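Local coordinates for adhesion and penetration protein autotransporter (Haemophilus influenzae, PDB 3SYJ) that promotes bacterial aggregation and adherence to host cells through its secreted passenger domain, and is probably also a serine protease, at residues L723-L729 / Q743-L749; T754-A760 / Q773-S779. One frame throughout, in Å; residues are numbered along the deposited sequence.

Interaction 1 (L723-L729 / Q743-L749); sequences LNGNVTL and QIGNIRL
Gln743 and Asn726 reach across two successive rungs of the parallel beta-helix of the Hap passenger domain, each adding a side-chain bond where the regular strand pairing is interrupted between Leu723-Gln743 and Val727-Ile747. Gln743 NE2 donates to Gly725 O at 3.0 Å, in the plane of that carbonyl, with Gly725 O tilted slightly from the Gln743 amide plane. The chain gets there by running fully extended (chi1 171°) beside Leu723, whose CD2 lies 3.9 Å from Gln743 CD. A second, weak bond from Gln743 NE2 to Asn746 O, within its own rung, helps fix the amide. From the other rung, Asn726 OD1 accepts Asn746 N at 3.0 Å in a nearly straight bond (177°). CG of Asn726 stands beside its own backbone N, which swings the amide over the next rung. Asn746 OD1 in turn accepts Asn765 N, so the same side-chain-to-backbone bond recurs from rung to rung, in the manner of the asparagine stacks of parallel beta-helices.

Beyond the corner, strands 727-729 and 747-749 run 6° from parallel, the closest approach of their axes 4.8 Å; Val727 N bonds Asn746 O, Arg748 N bonds Val727 O and Leu729 N bonds Arg748 O. Here Val727, Leu729, Ile747 and Leu749 share the inward face, while Thr728 and Arg748 occupy the other. Phe735 of strand 734-738 packs inside against Val727, Leu729 and Gln743, so the glutamine amide is buried among apolar groups. At the far end Leu729 CD1 meets two neighbours of the next rung, Leu749 CG at 4.1 Å and Ile747 CG2 at 4.0 Å.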
loop_
_atom_site.group_PDB
_atom_site.type_symbol
_atom_site.label_atom_id
_atom_site.label_comp_id
_atom_site.label_asym_id
_atom_site.label_seq_id
_atom_site.Cartn_x
_atom_site.Cartn_y
_atom_site.Cartn_z
ATOM N N LEU A 723 19.156 0.831 5.778
ATOM C CA LEU A 723 18.535 0.901 4.464
ATOM C C LEU A 723 17.141 1.494 4.583
ATOM O O LEU A 723 16.257 0.901 5.198
ATOM C CB LEU A 723 18.466 -0.487 3.828
ATOM C CG LEU A 723 17.871 -0.621 2.423
ATOM C CD1 LEU A 723 18.467 0.377 1.428
ATOM C CD2 LEU A 723 18.062 -2.038 1.915
ATOM N N ASN A 724 16.952 2.678 4.012
ATOM C CA ASN A 724 15.642 3.301 3.986
ATOM C C ASN A 724 15.034 3.113 2.607
ATOM O O ASN A 724 14.955 4.053 1.814
ATOM C CB ASN A 724 15.749 4.783 4.346
ATOM C CG ASN A 724 16.262 5.002 5.766
ATOM O OD1 ASN A 724 15.744 4.424 6.724
ATOM N ND2 ASN A 724 17.281 5.840 5.905
ATOM N N GLY A 725 14.627 1.880 2.318
ATOM C CA GLY A 725 14.085 1.531 1.016
ATOM C C GLY A 725 13.851 0.036 0.887
ATOM O O GLY A 725 14.146 -0.729 1.809
ATOM N N ASN A 726 13.312 -0.378 -0.259
ATOM C CA ASN A 726 13.014 -1.788 -0.519
ATOM C C ASN A 726 14.158 -2.498 -1.237
ATOM O O ASN A 726 15.005 -1.862 -1.860
ATOM C CB ASN A 726 11.741 -1.933 -1.361
ATOM C CG ASN A 726 10.578 -1.120 -0.823
ATOM O OD1 ASN A 726 10.288 -1.131 0.374
ATOM N ND2 ASN A 726 9.896 -0.412 -1.716
ATOM N N VAL A 727 14.169 -3.822 -1.150
ATOM C CA VAL A 727 15.090 -4.632 -1.931
ATOM C C VAL A 727 14.280 -5.571 -2.819
ATOM O O VAL A 727 13.296 -6.166 -2.375
ATOM C CB VAL A 727 16.023 -5.468 -1.038
ATOM C CG1 VAL A 727 16.961 -6.311 -1.889
ATOM C CG2 VAL A 727 16.807 -4.573 -0.089
ATOM N N THR A 728 14.700 -5.695 -4.074
ATOM C CA THR A 728 14.056 -6.588 -5.028
ATOM C C THR A 728 15.090 -7.492 -5.696
ATOM O O THR A 728 16.127 -7.028 -6.163
ATOM C CB THR A 728 13.310 -5.792 -6.092
ATOM O OG1 THR A 728 12.341 -4.955 -5.451
ATOM C CG2 THR A 728 12.608 -6.723 -7.065
ATOM N N LEU A 729 14.813 -8.787 -5.738
ATOM C CA LEU A 729 15.794 -9.734 -6.237
ATOM C C LEU A 729 15.194 -10.637 -7.290
ATOM O O LEU A 729 14.040 -11.042 -7.188
ATOM C CB LEU A 729 16.358 -10.581 -5.097
ATOM C CG LEU A 729 17.030 -9.823 -3.959
ATOM C CD1 LEU A 729 15.980 -9.370 -2.973
ATOM C CD2 LEU A 729 18.056 -10.707 -3.282
ATOM N N GLN A 743 16.872 -2.292 8.328
ATOM C CA GLN A 743 16.192 -1.912 7.093
ATOM C C GLN A 743 14.761 -1.466 7.352
ATOM O O GLN A 743 13.986 -2.184 7.975
ATOM C CB GLN A 743 16.175 -3.049 6.067
ATOM C CG GLN A 743 15.278 -2.722 4.869
ATOM C CD GLN A 743 15.187 -3.842 3.848
ATOM O OE1 GLN A 743 15.702 -4.940 4.060
ATOM N NE2 GLN A 743 14.521 -3.565 2.729
ATOM N N ILE A 744 14.415 -0.277 6.877
ATOM C CA ILE A 744 13.025 0.140 6.870
ATOM C C ILE A 744 12.534 0.035 5.439
ATOM O O ILE A 744 12.730 0.951 4.635
ATOM C CB ILE A 744 12.827 1.578 7.365
ATOM C CG1 ILE A 744 13.664 1.838 8.617
ATOM C CG2 ILE A 744 11.356 1.837 7.640
ATOM C CD1 ILE A 744 13.225 1.048 9.812
ATOM N N GLY A 745 11.916 -1.102 5.131
ATOM C CA GLY A 745 11.427 -1.391 3.797
ATOM C C GLY A 745 11.170 -2.873 3.609
ATOM O O GLY A 745 11.433 -3.673 4.505
ATOM N N ASN A 746 10.658 -3.245 2.440
ATOM C CA ASN A 746 10.311 -4.636 2.169
ATOM C C ASN A 746 11.352 -5.376 1.338
ATOM O O ASN A 746 12.186 -4.761 0.674
ATOM C CB ASN A 746 8.952 -4.711 1.473
ATOM C CG ASN A 746 7.875 -3.970 2.230
ATOM O OD1 ASN A 746 7.761 -4.095 3.447
ATOM N ND2 ASN A 746 7.080 -3.185 1.514
ATOM N N ILE A 747 11.291 -6.703 1.381
ATOM C CA ILE A 747 12.111 -7.546 0.523
ATOM C C ILE A 747 11.220 -8.382 -0.376
ATOM O O ILE A 747 10.283 -9.024 0.091
ATOM C CB ILE A 747 13.000 -8.489 1.338
ATOM C CG1 ILE A 747 13.941 -7.686 2.237
ATOM C CG2 ILE A 747 13.779 -9.406 0.411
ATOM C CD1 ILE A 747 14.790 -8.545 3.144
ATOM N N ARG A 748 11.514 -8.373 -1.670
ATOM C CA ARG A 748 10.696 -9.080 -2.646
ATOM C C ARG A 748 11.578 -10.006 -3.478
ATOM O O ARG A 748 12.387 -9.539 -4.272
ATOM C CB ARG A 748 9.988 -8.067 -3.547
ATOM C CG ARG A 748 9.291 -8.654 -4.767
ATOM C CD ARG A 748 7.844 -9.023 -4.479
ATOM N NE ARG A 748 7.161 -9.463 -5.692
ATOM C CZ ARG A 748 7.253 -10.691 -6.201
ATOM N NH1 ARG A 748 8.000 -11.613 -5.595
ATOM N NH2 ARG A 748 6.597 -10.998 -7.318
ATOM N N LEU A 749 11.426 -11.314 -3.295
ATOM C CA LEU A 749 12.280 -12.273 -3.988
ATOM C C LEU A 749 11.540 -13.087 -5.040
ATOM O O LEU A 749 10.471 -13.630 -4.772
ATOM C CB LEU A 749 12.939 -13.225 -2.992
ATOM C CG LEU A 749 13.745 -12.602 -1.859
ATOM C CD1 LEU A 749 12.854 -12.373 -0.645
ATOM C CD2 LEU A 749 14.905 -13.514 -1.508
#

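Interaction 2 (T754-A760 / Q773-S779); sequences TATVDNA and QFSLKNS
Phe774 turns the edge of its ring to the preceding rung of the beta-helix: Ala755 CB lies in the ring plane, 3.9 Å from Phe774 CD1, and Val757 CG2 approaches the same edge 4.0 Å from Phe774 CE1. With CG anti to the backbone N (chi1 176°), the ring leans back toward strand 754-758. Leu776 runs alongside Val757, pointing the same way, and sets CD1 3.8 Å from Val757 CB.

On the outer face, Lys777 extends obliquely across Thr756, its CE 3.9 Å from Thr756 CG2. Lys777 NZ stays 5.4 Å from Asp758 OD2. One water bridges Lys777 NZ and Thr756 OG1; a second donates to Asp758 OD2 and is held only weakly by NZ.

Where the strands end, two bonds join the turns: Asn759 N to Lys777 O, and Ala760 N to Ser779 OG. Ser779 OG also donates to Lys777 O at 2.6 Å, fixing the hydroxyl within its own turn; the two donors reach Lys777 O from opposite faces of the carbonyl plane.

The pair lies between strands 734-738 and 792-796 in the stack; inside, Ala755 meets Ile747 and Leu749, while Phe774 packs on Val766 and Leu768 of strand 766-768.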
loop_
_atom_site.group_PDB
_atom_site.type_symbol
_atom_site.label_atom_id
_atom_site.label_comp_id
_atom_site.label_asym_id
_atom_site.label_seq_id
_atom_site.Cartn_x
_atom_site.Cartn_y
_atom_site.Cartn_z
ATOM N N THR A 754 17.920 -15.210 -3.207
ATOM C CA THR A 754 18.015 -15.559 -1.799
ATOM C C THR A 754 18.158 -14.309 -0.942
ATOM O O THR A 754 18.835 -13.357 -1.329
ATOM C CB THR A 754 19.244 -16.435 -1.535
ATOM O OG1 THR A 754 19.128 -17.657 -2.273
ATOM C CG2 THR A 754 19.366 -16.746 -0.053
ATOM N N ALA A 755 17.526 -14.314 0.226
ATOM C CA ALA A 755 17.698 -13.225 1.181
ATOM C C ALA A 755 17.950 -13.778 2.574
ATOM O O ALA A 755 17.443 -14.839 2.925
ATOM C CB ALA A 755 16.488 -12.308 1.178
ATOM N N THR A 756 18.737 -13.057 3.366
ATOM C CA THR A 756 19.072 -13.499 4.711
ATOM C C THR A 756 19.131 -12.329 5.673
ATOM O O THR A 756 19.735 -11.303 5.376
ATOM C CB THR A 756 20.437 -14.193 4.743
ATOM O OG1 THR A 756 20.397 -15.365 3.924
ATOM C CG2 THR A 756 20.806 -14.581 6.167
ATOM N N VAL A 757 18.501 -12.482 6.828
ATOM C CA VAL A 757 18.639 -11.504 7.893
ATOM C C VAL A 757 19.351 -12.192 9.038
ATOM O O VAL A 757 18.747 -12.976 9.774
ATOM C CB VAL A 757 17.270 -10.966 8.370
ATOM C CG1 VAL A 757 17.438 -10.102 9.612
ATOM C CG2 VAL A 757 16.587 -10.182 7.259
ATOM N N ASP A 758 20.645 -11.920 9.169
ATOM C CA ASP A 758 21.459 -12.538 10.210
ATOM C C ASP A 758 21.762 -11.542 11.325
ATOM O O ASP A 758 22.541 -10.608 11.143
ATOM C CB ASP A 758 22.757 -13.098 9.615
ATOM C CG ASP A 758 23.572 -13.893 10.626
ATOM O OD1 ASP A 758 23.439 -13.631 11.839
ATOM O OD2 ASP A 758 24.348 -14.779 10.205
ATOM N N ASN A 759 21.149 -11.751 12.482
ATOM C CA ASN A 759 21.332 -10.853 13.613
ATOM C C ASN A 759 21.177 -9.398 13.180
ATOM O O ASN A 759 22.062 -8.574 13.397
ATOM C CB ASN A 759 22.700 -11.075 14.260
ATOM C CG ASN A 759 22.870 -10.290 15.554
ATOM O OD1 ASN A 759 21.917 -10.096 16.309
ATOM N ND2 ASN A 759 24.092 -9.839 15.815
ATOM N N ALA A 760 20.050 -9.089 12.554
ATOM C CA ALA A 760 19.766 -7.730 12.122
ATOM C C ALA A 760 18.274 -7.448 12.225
ATOM O O ALA A 760 17.494 -8.325 12.598
ATOM C CB ALA A 760 20.251 -7.513 10.701
ATOM N N GLN A 773 14.331 -18.103 -1.786
ATOM C CA GLN A 773 14.510 -18.529 -0.404
ATOM C C GLN A 773 14.777 -17.352 0.526
ATOM O O GLN A 773 15.534 -16.438 0.191
ATOM C CB GLN A 773 15.648 -19.543 -0.288
ATOM C CG GLN A 773 15.345 -20.875 -0.943
ATOM C CD GLN A 773 16.208 -22.006 -0.401
ATOM O OE1 GLN A 773 16.415 -23.020 -1.071
ATOM N NE2 GLN A 773 16.715 -21.837 0.818
ATOM N N PHE A 774 14.150 -17.385 1.697
ATOM C CA PHE A 774 14.388 -16.379 2.722
ATOM C C PHE A 774 14.864 -17.033 4.005
ATOM O O PHE A 774 14.224 -17.949 4.525
ATOM C CB PHE A 774 13.132 -15.554 3.001
ATOM C CG PHE A 774 13.294 -14.566 4.131
ATOM C CD1 PHE A 774 14.116 -13.456 3.988
ATOM C CD2 PHE A 774 12.624 -14.746 5.334
ATOM C CE1 PHE A 774 14.263 -12.545 5.022
ATOM C CE2 PHE A 774 12.766 -13.840 6.370
ATOM C CZ PHE A 774 13.588 -12.737 6.213
ATOM N N SER A 775 15.985 -16.544 4.518
ATOM C CA SER A 775 16.597 -17.114 5.699
ATOM C C SER A 775 16.684 -16.084 6.834
ATOM O O SER A 775 17.156 -14.961 6.648
ATOM C CB SER A 775 17.975 -17.672 5.348
ATOM O OG SER A 775 18.448 -18.543 6.358
ATOM N N LEU A 776 16.211 -16.482 8.008
ATOM C CA LEU A 776 16.207 -15.623 9.179
ATOM C C LEU A 776 17.033 -16.293 10.258
ATOM O O LEU A 776 16.622 -17.309 10.815
ATOM C CB LEU A 776 14.776 -15.437 9.669
ATOM C CG LEU A 776 14.539 -14.521 10.862
ATOM C CD1 LEU A 776 15.007 -13.110 10.546
ATOM C CD2 LEU A 776 13.065 -14.531 11.206
ATOM N N LYS A 777 18.207 -15.740 10.544
ATOM C CA LYS A 777 19.117 -16.354 11.504
ATOM C C LYS A 777 19.402 -15.419 12.660
ATOM O O LYS A 777 19.615 -14.228 12.457
ATOM C CB LYS A 777 20.441 -16.725 10.833
ATOM C CG LYS A 777 20.299 -17.338 9.459
ATOM C CD LYS A 777 21.656 -17.701 8.872
ATOM C CE LYS A 777 21.509 -18.223 7.445
ATOM N NZ LYS A 777 22.782 -18.784 6.908
ATOM N N ASN A 778 19.411 -15.965 13.871
ATOM C CA ASN A 778 19.842 -15.218 15.043
ATOM C C ASN A 778 19.191 -13.848 15.121
ATOM O O ASN A 778 19.821 -12.878 15.539
ATOM C CB ASN A 778 21.361 -15.063 15.035
ATOM C CG ASN A 778 22.075 -16.381 14.831
ATOM O OD1 ASN A 778 22.494 -16.709 13.720
ATOM N ND2 ASN A 778 22.202 -17.155 15.898
ATOM N N SER A 779 17.929 -13.772 14.719
ATOM C CA SER A 779 17.223 -12.501 14.699
ATOM C C SER A 779 15.825 -12.644 15.260
ATOM O O SER A 779 15.289 -13.746 15.363
ATOM C CB SER A 779 17.119 -11.971 13.268
ATOM O OG SER A 779 18.385 -11.924 12.636
HETATM O O HOH W 1 22.112 -17.384 4.221
HETATM O O HOH W 2 24.306 -15.870 7.716
#

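How the interactions relate
From the N terminus, residues 723-729 leave the corner of one rung, and the chain passes through strand 734-738 before 743-749 returns one level on, closing the loop of interaction 1 over 13 residues. Only then does interaction 2 open: 754-760 follows after a short turn, and 12 intervening residues, including strands 761-763 and 766-768, bring 773-779 back beside it, one rung on. The loops therefore run in series, neither nested nor crossed. Their centres are 13 Å apart, yet they meet in the interior, where Leu749 CD2 lies 3.2 Å from Ala755 N and Leu729 CD2 lies 3.4 Å from Thr754 O. Each stacks one wall of successive rungs, and their interior packing connects the two walls.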